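Local coordinates for glucanase (Clostridium thermocellum, PDB 5GXX), which probably hydrolyses internal beta-1,4-glucosidic bonds of cellulose as a family 9 endoglucanase of the cellulosome, at residues K227-N232 against D236-W241. The protein carries 1 engineered substitution. Sequence-based numbering, arbitrary orientation.
Sequences KLNRQN and DIEYQW
Gln231 pushes its amide into the turn at Tyr239 and Gln240, where OE1 of the buried Gln231 takes two backbone N-H groups. Tyr239 N, 2.8 Å from Gln231 OE1, comes nearly end-on to the C=O, whereas Gln240 N, 2.9 Å from the same OE1, stands above the carbonyl plane. With CG anti to the backbone N (chi1 -173°) and a bend at chi2, the Gln231 chain turns its amide flat against that of Gln240, the two planes 16° apart. Gln231 CG meanwhile lies 3.7 Å from Tyr239 CE1. A water accepts from Gln231 NE2 and donates to Glu238 OE2 and Gln240 O, so both ends of the Gln231 amide are engaged, which should hold its rotation. Gln240 itself centres an inverse gamma turn, and its NE2 reaches Tyr239 OH.

The backbones meet in a single beta bridge at Arg230 and Ile237: Glu238 N donates to Asn229 O (2.8 Å) and Gln231 N to Asp236 O (2.8 Å). Arg230 folds back at chi2 and chi3 to lay a guanidinium face over Ile237 CG1, which is 3.5 Å from Arg230 NH2. Arg230 NE and NH2 both grip Leu228 O side-on, and NH1 hydrogen-bonds Thr235 O, in the short link between the segments. The other branch of Ile237, CG2, touches Leu228 CD1 at 3.9 Å.

All this lies in the long loop between helices 215-224 and 249-260 of the family 9 catalytic region. Leu228 packs on helix 198-212 at Asp199 and Asn229 on Ser195, both calcium ligands, Ile237 on helices 249-260 and 263-276, and Tyr239 on Met271 of helix 263-276.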
loop_
_atom_site.group_PDB
_atom_site.type_symbol
_atom_site.label_atom_id
_atom_site.label_comp_id
_atom_site.label_asym_id
_atom_site.label_seq_id
_atom_site.Cartn_x
_atom_site.Cartn_y
_atom_site.Cartn_z
ATOM N N LYS A 227 5.140 -51.078 -32.092
ATOM C CA LYS A 227 5.754 -49.948 -31.388
ATOM C C LYS A 227 4.911 -49.410 -30.224
ATOM O O LYS A 227 5.365 -48.589 -29.414
ATOM C CB LYS A 227 6.040 -48.817 -32.382
ATOM C CG LYS A 227 6.843 -49.260 -33.615
ATOM C CD LYS A 227 8.243 -49.751 -33.244
ATOM C CE LYS A 227 9.125 -48.646 -32.668
ATOM N NZ LYS A 227 10.508 -49.141 -32.403
ATOM N N LEU A 228 3.673 -49.883 -30.127
ATOM C CA LEU A 228 2.809 -49.433 -29.041
ATOM C C LEU A 228 3.331 -49.983 -27.723
ATOM O O LEU A 228 3.986 -51.029 -27.693
ATOM C CB LEU A 228 1.370 -49.904 -29.255
ATOM C CG LEU A 228 0.665 -49.375 -30.504
ATOM C CD1 LEU A 228 -0.634 -50.131 -30.716
ATOM C CD2 LEU A 228 0.430 -47.878 -30.442
ATOM N N ASN A 229 3.035 -49.270 -26.640
ATOM C CA ASN A 229 3.414 -49.714 -25.305
ATOM C C ASN A 229 2.764 -51.053 -24.944
ATOM O O ASN A 229 1.682 -51.384 -25.431
ATOM C CB ASN A 229 3.105 -48.634 -24.264
ATOM C CG ASN A 229 3.717 -47.292 -24.618
ATOM O OD1 ASN A 229 3.039 -46.263 -24.591
ATOM N ND2 ASN A 229 4.992 -47.303 -25.008
ATOM N N ARG A 230 3.496 -51.852 -24.177
ATOM C CA ARG A 230 3.055 -53.154 -23.704
ATOM C C ARG A 230 2.313 -52.955 -22.384
ATOM O O ARG A 230 2.508 -51.938 -21.715
ATOM C CB ARG A 230 4.263 -54.062 -23.460
ATOM C CG ARG A 230 5.040 -54.462 -24.700
ATOM C CD ARG A 230 4.108 -55.053 -25.732
ATOM N NE ARG A 230 3.848 -54.091 -26.795
ATOM C CZ ARG A 230 3.401 -54.406 -28.006
ATOM N NH1 ARG A 230 3.148 -55.669 -28.298
ATOM N NH2 ARG A 230 3.214 -53.464 -28.925
ATOM N N GLN A 231 1.476 -53.920 -22.019
ATOM C CA GLN A 231 0.851 -53.901 -20.697
ATOM C C GLN A 231 1.857 -54.401 -19.676
ATOM O O GLN A 231 2.194 -55.586 -19.667
ATOM C CB GLN A 231 -0.387 -54.791 -20.617
ATOM C CG GLN A 231 -1.112 -54.606 -19.288
ATOM C CD GLN A 231 -1.678 -53.209 -19.159
ATOM O OE1 GLN A 231 -2.362 -52.743 -20.058
ATOM N NE2 GLN A 231 -1.357 -52.518 -18.069
ATOM N N ASN A 232 2.311 -53.501 -18.810
ATOM C CA ASN A 232 3.381 -53.796 -17.860
ATOM C C ASN A 232 4.551 -54.526 -18.524
ATOM O O ASN A 232 5.147 -54.009 -19.473
ATOM C CB ASN A 232 2.836 -54.546 -16.641
ATOM C CG ASN A 232 1.736 -53.769 -15.929
ATOM O OD1 ASN A 232 0.577 -54.189 -15.909
ATOM N ND2 ASN A 232 2.094 -52.625 -15.355
ATOM N N ASP A 236 1.495 -58.293 -24.466
ATOM C CA ASP A 236 0.241 -57.703 -24.918
ATOM C C ASP A 236 0.382 -56.190 -25.068
ATOM O O ASP A 236 1.072 -55.542 -24.277
ATOM C CB ASP A 236 -0.871 -57.968 -23.902
ATOM C CG ASP A 236 -1.245 -59.438 -23.777
ATOM O OD1 ASP A 236 -1.144 -60.200 -24.762
ATOM O OD2 ASP A 236 -1.698 -59.816 -22.677
ATOM N N ILE A 237 -0.303 -55.640 -26.068
ATOM C CA ILE A 237 -0.420 -54.193 -26.237
ATOM C C ILE A 237 -1.175 -53.670 -25.017
ATOM O O ILE A 237 -2.104 -54.325 -24.535
ATOM C CB ILE A 237 -1.127 -53.846 -27.566
ATOM C CG1 ILE A 237 -0.218 -54.237 -28.746
ATOM C CG2 ILE A 237 -1.476 -52.358 -27.640
ATOM C CD1 ILE A 237 -0.939 -54.434 -30.054
ATOM N N GLU A 238 -0.763 -52.515 -24.502
ATOM C CA GLU A 238 -1.388 -51.940 -23.313
ATOM C C GLU A 238 -2.911 -51.851 -23.466
ATOM O O GLU A 238 -3.409 -51.365 -24.483
ATOM C CB GLU A 238 -0.773 -50.575 -22.980
ATOM C CG GLU A 238 -1.480 -49.881 -21.806
ATOM C CD GLU A 238 -0.803 -48.596 -21.365
ATOM O OE1 GLU A 238 -0.020 -48.023 -22.163
ATOM O OE2 GLU A 238 -1.085 -48.144 -20.226
ATOM N N TYR A 239 -3.645 -52.345 -22.466
ATOM C CA TYR A 239 -5.107 -52.284 -22.512
ATOM C C TYR A 239 -5.802 -51.733 -21.265
ATOM O O TYR A 239 -6.997 -51.441 -21.331
ATOM C CB TYR A 239 -5.704 -53.656 -22.842
ATOM C CG TYR A 239 -5.467 -54.721 -21.801
ATOM C CD1 TYR A 239 -4.249 -55.405 -21.746
ATOM C CD2 TYR A 239 -6.446 -55.045 -20.867
ATOM C CE1 TYR A 239 -4.022 -56.365 -20.769
ATOM C CE2 TYR A 239 -6.234 -56.004 -19.892
ATOM C CZ TYR A 239 -5.017 -56.676 -19.866
ATOM O OH TYR A 239 -4.792 -57.632 -18.904
ATOM N N GLN A 240 -5.059 -51.590 -20.167
ATOM C CA GLN A 240 -5.610 -51.209 -18.859
ATOM C C GLN A 240 -5.588 -49.686 -18.666
ATOM O O GLN A 240 -4.956 -49.154 -17.744
ATOM C CB GLN A 240 -4.856 -51.930 -17.740
ATOM C CG GLN A 240 -4.927 -53.443 -17.815
ATOM C CD GLN A 240 -4.265 -54.120 -16.636
ATOM O OE1 GLN A 240 -3.843 -53.475 -15.670
ATOM N NE2 GLN A 240 -4.168 -55.441 -16.714
ATOM N N TRP A 241 -6.249 -48.994 -19.587
ATOM C CA TRP A 241 -6.430 -47.558 -19.497
ATOM C C TRP A 241 -7.613 -47.217 -20.409
ATOM O O TRP A 241 -8.271 -48.127 -20.915
ATOM C CB TRP A 241 -5.123 -46.814 -19.844
ATOM C CG TRP A 241 -5.082 -45.406 -19.300
ATOM C CD1 TRP A 241 -5.145 -44.249 -20.019
ATOM C CD2 TRP A 241 -4.948 -45.015 -17.924
ATOM N NE1 TRP A 241 -5.067 -43.159 -19.186
ATOM C CE2 TRP A 241 -4.976 -43.601 -17.891
ATOM C CE3 TRP A 241 -4.813 -45.716 -16.717
ATOM C CZ2 TRP A 241 -4.846 -42.874 -16.701
ATOM C CZ3 TRP A 241 -4.722 -44.985 -15.523
ATOM C CH2 TRP A 241 -4.745 -43.578 -15.530
HETATM O O HOH W 1 -2.125 -49.672 -18.081
HETATM O O HOH W 2 -1.296 -53.317 -14.324
#